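Local coordinates for protein peptidylprolyl Isomerase (Naegleria fowleri, PDB 6B4P) that probably catalyses the cis-trans isomerisation of peptide bonds preceding proline, as an FKBP-type peptidyl-prolyl isomerase, at residues H45-L50 / F56-D61; I14-S17 / K23-I26. All coordinates share one frame; numbering follows the deposited sequence.

Read from the N terminus, the chain makes two antiparallel hairpins in series. Contact 2 comes first, 14-17 turning back onto 23-26 and closing a short loop before contact 1 opens. Strand 41-50 then follows, and contact 1 folds 56-61 back against its second half, closing a loop of similar length. The two loops therefore neither nest nor cross. The centres of the two contacts lie about 19 Å apart, on opposite sides of the chain's centre, yet both belong to one antiparallel sheet: strand 23-26 pairs with 91-96, that strand with 117-126, and 117-126 with 41-50. Contact 2 thus adds an N-terminal strand to one margin, whereas contact 1 joins strand 55-58 and helix 59-62 to 41-50.

Contact 1: H45-L50 / F56-D61; sequences HYTGTL and FDSSLD
His45 meets Ser59 where this antiparallel hairpin of the FKBP fold passes from strand into a short helix. Its ND1 lies 2.7 Å from Ser59 OG in a nearly straight hydrogen bond, while Leu60 CD2 sits over the middle of one imidazole face (CH-pi). Ser59 chi1 of 60° places OG where Tyr46 N also reaches it, at 2.8 Å. Tyr46 O takes both Ser59 N, in the carbonyl plane, and Ser58 OG, tilted from it; Ser58, at the N-cap of the weakly bonded helix, accepts from Leu60 N through OG. Tyr46 OH donates to Asp57 OD2 in a very short bond of 2.5 Å, ring and carboxylate planes 75° apart. Arg62 makes a salt bridge with Asp57 OD1 and a hydrogen bond with Tyr46 OH, and Trp79 packs edge-to-face with Tyr46. Tyr46, Phe56 and Asp57 probably line the proline-binding pocket, as in other FKBPs. Thr47 pairs with Ser58 through a non-hydrogen-bonded bridge. At Gly48 a classic beta bulge sets Phe56 and Asp57 against one residue: its N donates to Asp57 O, its O receives Phe56 N, and Gly48 CA lies over the Phe56 ring, 4.0 Å from the centroid (CH-pi). Leu50 CD2 touches Phe56 CD2 at 3.8 Å.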
# COMPACT_ATOMS: atom_id res chain seq x y z
N HIS A 45 -3.78 7.75 -2.49
CA HIS A 45 -2.91 8.61 -1.71
C HIS A 45 -2.22 7.74 -0.68
O HIS A 45 -2.85 6.85 -0.09
CB HIS A 45 -3.68 9.75 -1.04
CG HIS A 45 -3.65 11.02 -1.82
ND1 HIS A 45 -2.48 11.54 -2.33
CD2 HIS A 45 -4.63 11.88 -2.18
CE1 HIS A 45 -2.75 12.67 -2.97
NE2 HIS A 45 -4.05 12.90 -2.89
N TYR A 46 -0.93 7.99 -0.45
CA TYR A 46 -0.21 7.13 0.47
C TYR A 46 0.83 7.92 1.25
O TYR A 46 1.29 8.98 0.82
CB TYR A 46 0.49 5.98 -0.27
CG TYR A 46 1.62 6.48 -1.13
CD1 TYR A 46 2.92 6.52 -0.65
CD2 TYR A 46 1.37 6.93 -2.42
CE1 TYR A 46 3.95 7.01 -1.45
CE2 TYR A 46 2.39 7.42 -3.22
CZ TYR A 46 3.68 7.45 -2.73
OH TYR A 46 4.69 7.95 -3.50
N THR A 47 1.20 7.37 2.40
CA THR A 47 2.35 7.83 3.18
C THR A 47 3.17 6.61 3.57
O THR A 47 2.64 5.67 4.16
CB THR A 47 1.91 8.61 4.42
OG1 THR A 47 1.14 9.76 4.03
CG2 THR A 47 3.12 9.08 5.22
N GLY A 48 4.46 6.62 3.22
CA GLY A 48 5.36 5.52 3.52
C GLY A 48 6.32 5.91 4.63
O GLY A 48 6.93 6.98 4.60
N THR A 49 6.48 4.99 5.59
CA THR A 49 7.41 5.15 6.71
C THR A 49 8.20 3.87 6.91
O THR A 49 7.74 2.78 6.56
CB THR A 49 6.68 5.50 8.02
OG1 THR A 49 5.77 4.45 8.35
CG2 THR A 49 5.90 6.78 7.87
N LEU A 50 9.39 4.00 7.47
CA LEU A 50 10.12 2.84 7.94
C LEU A 50 9.52 2.37 9.27
O LEU A 50 8.65 3.02 9.84
CB LEU A 50 11.61 3.17 8.08
CG LEU A 50 12.27 3.75 6.82
CD1 LEU A 50 13.76 4.04 7.09
CD2 LEU A 50 12.11 2.83 5.61
N PHE A 56 9.42 8.35 4.64
CA PHE A 56 10.30 8.50 3.49
C PHE A 56 9.61 9.05 2.25
O PHE A 56 10.31 9.54 1.36
CB PHE A 56 10.99 7.16 3.15
CG PHE A 56 10.06 6.04 2.80
CD1 PHE A 56 9.61 5.87 1.49
CD2 PHE A 56 9.65 5.13 3.77
CE1 PHE A 56 8.76 4.83 1.17
CE2 PHE A 56 8.81 4.08 3.45
CZ PHE A 56 8.34 3.93 2.16
N ASP A 57 8.28 9.04 2.19
CA ASP A 57 7.59 9.47 0.97
C ASP A 57 6.11 9.64 1.28
O ASP A 57 5.56 8.90 2.10
CB ASP A 57 7.80 8.44 -0.15
CG ASP A 57 7.15 8.84 -1.45
OD1 ASP A 57 6.97 10.05 -1.70
OD2 ASP A 57 6.83 7.92 -2.24
N SER A 58 5.48 10.61 0.61
CA SER A 58 4.03 10.74 0.70
C SER A 58 3.50 11.47 -0.51
O SER A 58 4.02 12.53 -0.88
CB SER A 58 3.61 11.47 1.97
OG SER A 58 2.20 11.64 2.02
N SER A 59 2.45 10.92 -1.12
CA SER A 59 1.78 11.63 -2.21
C SER A 59 1.03 12.84 -1.71
O SER A 59 0.73 13.74 -2.50
CB SER A 59 0.82 10.69 -2.93
OG SER A 59 -0.16 10.21 -2.03
N LEU A 60 0.70 12.87 -0.42
CA LEU A 60 0.02 14.04 0.13
C LEU A 60 0.93 15.25 0.18
O LEU A 60 0.45 16.39 0.09
CB LEU A 60 -0.53 13.72 1.52
CG LEU A 60 -1.68 12.71 1.55
CD1 LEU A 60 -2.06 12.37 2.98
CD2 LEU A 60 -2.89 13.23 0.78
N ASP A 61 2.24 15.04 0.32
CA ASP A 61 3.17 16.17 0.27
C ASP A 61 3.14 16.83 -1.10
O ASP A 61 3.33 18.04 -1.21
CB ASP A 61 4.59 15.72 0.60
CG ASP A 61 4.71 15.17 2.01
OD1 ASP A 61 3.85 15.48 2.85
OD2 ASP A 61 5.69 14.44 2.27

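Contact 2: I14-S17 / K23-I26; sequences IPIS and KKKI
Lys24 O receives the backbone N of Ile14 at 2.6 Å, the shorter of two backbone bonds that join this antiparallel beta hairpin and set strand 14-15 on 23-26, itself paired with strand 91-96. In return Lys24 N donates to Ile14 O at 2.9 Å, which makes Ile14 and Lys24 a hydrogen-bonded pair. The next pair, Pro15 with Lys23, is non-hydrogen-bonded, as suits a proline, whose nitrogen carries no hydrogen. Here the backbones come close: Lys23 CA lies 3.2 Å from Ile14 O in a CA-H...O contact, and Lys23 CB also rests near that oxygen.

The side chains divide between two faces. On the face of Ile14 and Lys24, the ends of two isoleucines meet, Ile14 CD1 to Ile26 CD1 at 3.9 Å, their chains running obliquely to one another. Farther along, Ile16 sets CD1 across the aliphatic part of Lys24 at about a right angle, 4.0 Å from Lys24 CB and nearly as close to CG and CD. With its CG between backbone N and carbonyl carbon (chi1 76°), Lys24 extends straight past this methyl to a salt bridge with Glu90 and a hydrogen bond to Ser85. Phe94 touches both Ile16 and Lys24. On the other face, Lys23 and Lys25 each make a cation-pi contact with Trp13.

Lys24 thus pairs the strands through its N and O while its ammonium, in a buried residue, is satisfied by Glu90 and Ser85. Burying this lysine is probably made affordable by pairing its charge with Glu90 while its methylenes pack against Ile16.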
# COMPACT_ATOMS: atom_id res chain seq x y z
N ILE A 14 -5.25 -7.31 10.16
CA ILE A 14 -5.98 -8.19 9.24
C ILE A 14 -4.95 -8.78 8.28
O ILE A 14 -4.33 -8.03 7.52
CB ILE A 14 -7.06 -7.43 8.47
CG1 ILE A 14 -8.07 -6.80 9.43
CG2 ILE A 14 -7.75 -8.34 7.46
CD1 ILE A 14 -8.94 -5.75 8.79
N PRO A 15 -4.74 -10.10 8.27
CA PRO A 15 -3.78 -10.68 7.33
C PRO A 15 -4.28 -10.62 5.89
O PRO A 15 -5.46 -10.82 5.62
CB PRO A 15 -3.65 -12.14 7.80
CG PRO A 15 -4.29 -12.18 9.16
CD PRO A 15 -5.34 -11.12 9.14
N ILE A 16 -3.35 -10.34 4.98
CA ILE A 16 -3.64 -10.27 3.54
C ILE A 16 -3.00 -11.44 2.80
O ILE A 16 -3.66 -12.11 2.00
CB ILE A 16 -3.16 -8.93 2.95
CG1 ILE A 16 -3.90 -7.77 3.60
CG2 ILE A 16 -3.38 -8.90 1.44
CD1 ILE A 16 -3.26 -6.46 3.29
N SER A 17 -1.73 -11.70 3.06
CA SER A 17 -1.01 -12.79 2.42
C SER A 17 -1.23 -14.10 3.17
O SER A 17 -1.62 -14.12 4.34
CB SER A 17 0.48 -12.49 2.36
OG SER A 17 1.00 -12.31 3.67
N LYS A 23 -0.08 -7.43 6.11
CA LYS A 23 -1.28 -7.27 6.91
C LYS A 23 -1.67 -5.80 6.97
O LYS A 23 -0.84 -4.92 6.70
CB LYS A 23 -1.06 -7.83 8.32
CG LYS A 23 0.13 -7.19 9.02
CD LYS A 23 0.43 -7.83 10.35
CE LYS A 23 1.54 -7.07 11.02
NZ LYS A 23 1.66 -7.41 12.46
N LYS A 24 -2.92 -5.54 7.33
CA LYS A 24 -3.41 -4.17 7.40
C LYS A 24 -4.35 -3.96 8.58
O LYS A 24 -4.93 -4.91 9.13
CB LYS A 24 -4.14 -3.76 6.10
CG LYS A 24 -5.54 -4.35 6.00
CD LYS A 24 -6.23 -3.97 4.67
CE LYS A 24 -7.63 -4.54 4.64
NZ LYS A 24 -8.37 -4.22 3.36
N LYS A 25 -4.47 -2.70 8.97
CA LYS A 25 -5.50 -2.22 9.89
C LYS A 25 -6.34 -1.21 9.13
O LYS A 25 -5.79 -0.32 8.47
CB LYS A 25 -4.89 -1.56 11.13
CG LYS A 25 -4.16 -2.52 12.06
CD LYS A 25 -3.16 -1.80 12.96
CE LYS A 25 -3.79 -0.63 13.70
NZ LYS A 25 -2.76 0.08 14.52
N ILE A 26 -7.67 -1.34 9.21
CA ILE A 26 -8.55 -0.40 8.52
C ILE A 26 -8.68 0.84 9.39
O ILE A 26 -9.02 0.75 10.57
CB ILE A 26 -9.91 -1.03 8.21
CG1 ILE A 26 -9.73 -2.20 7.24
CG2 ILE A 26 -10.86 0.00 7.61
CD1 ILE A 26 -11.00 -2.96 6.91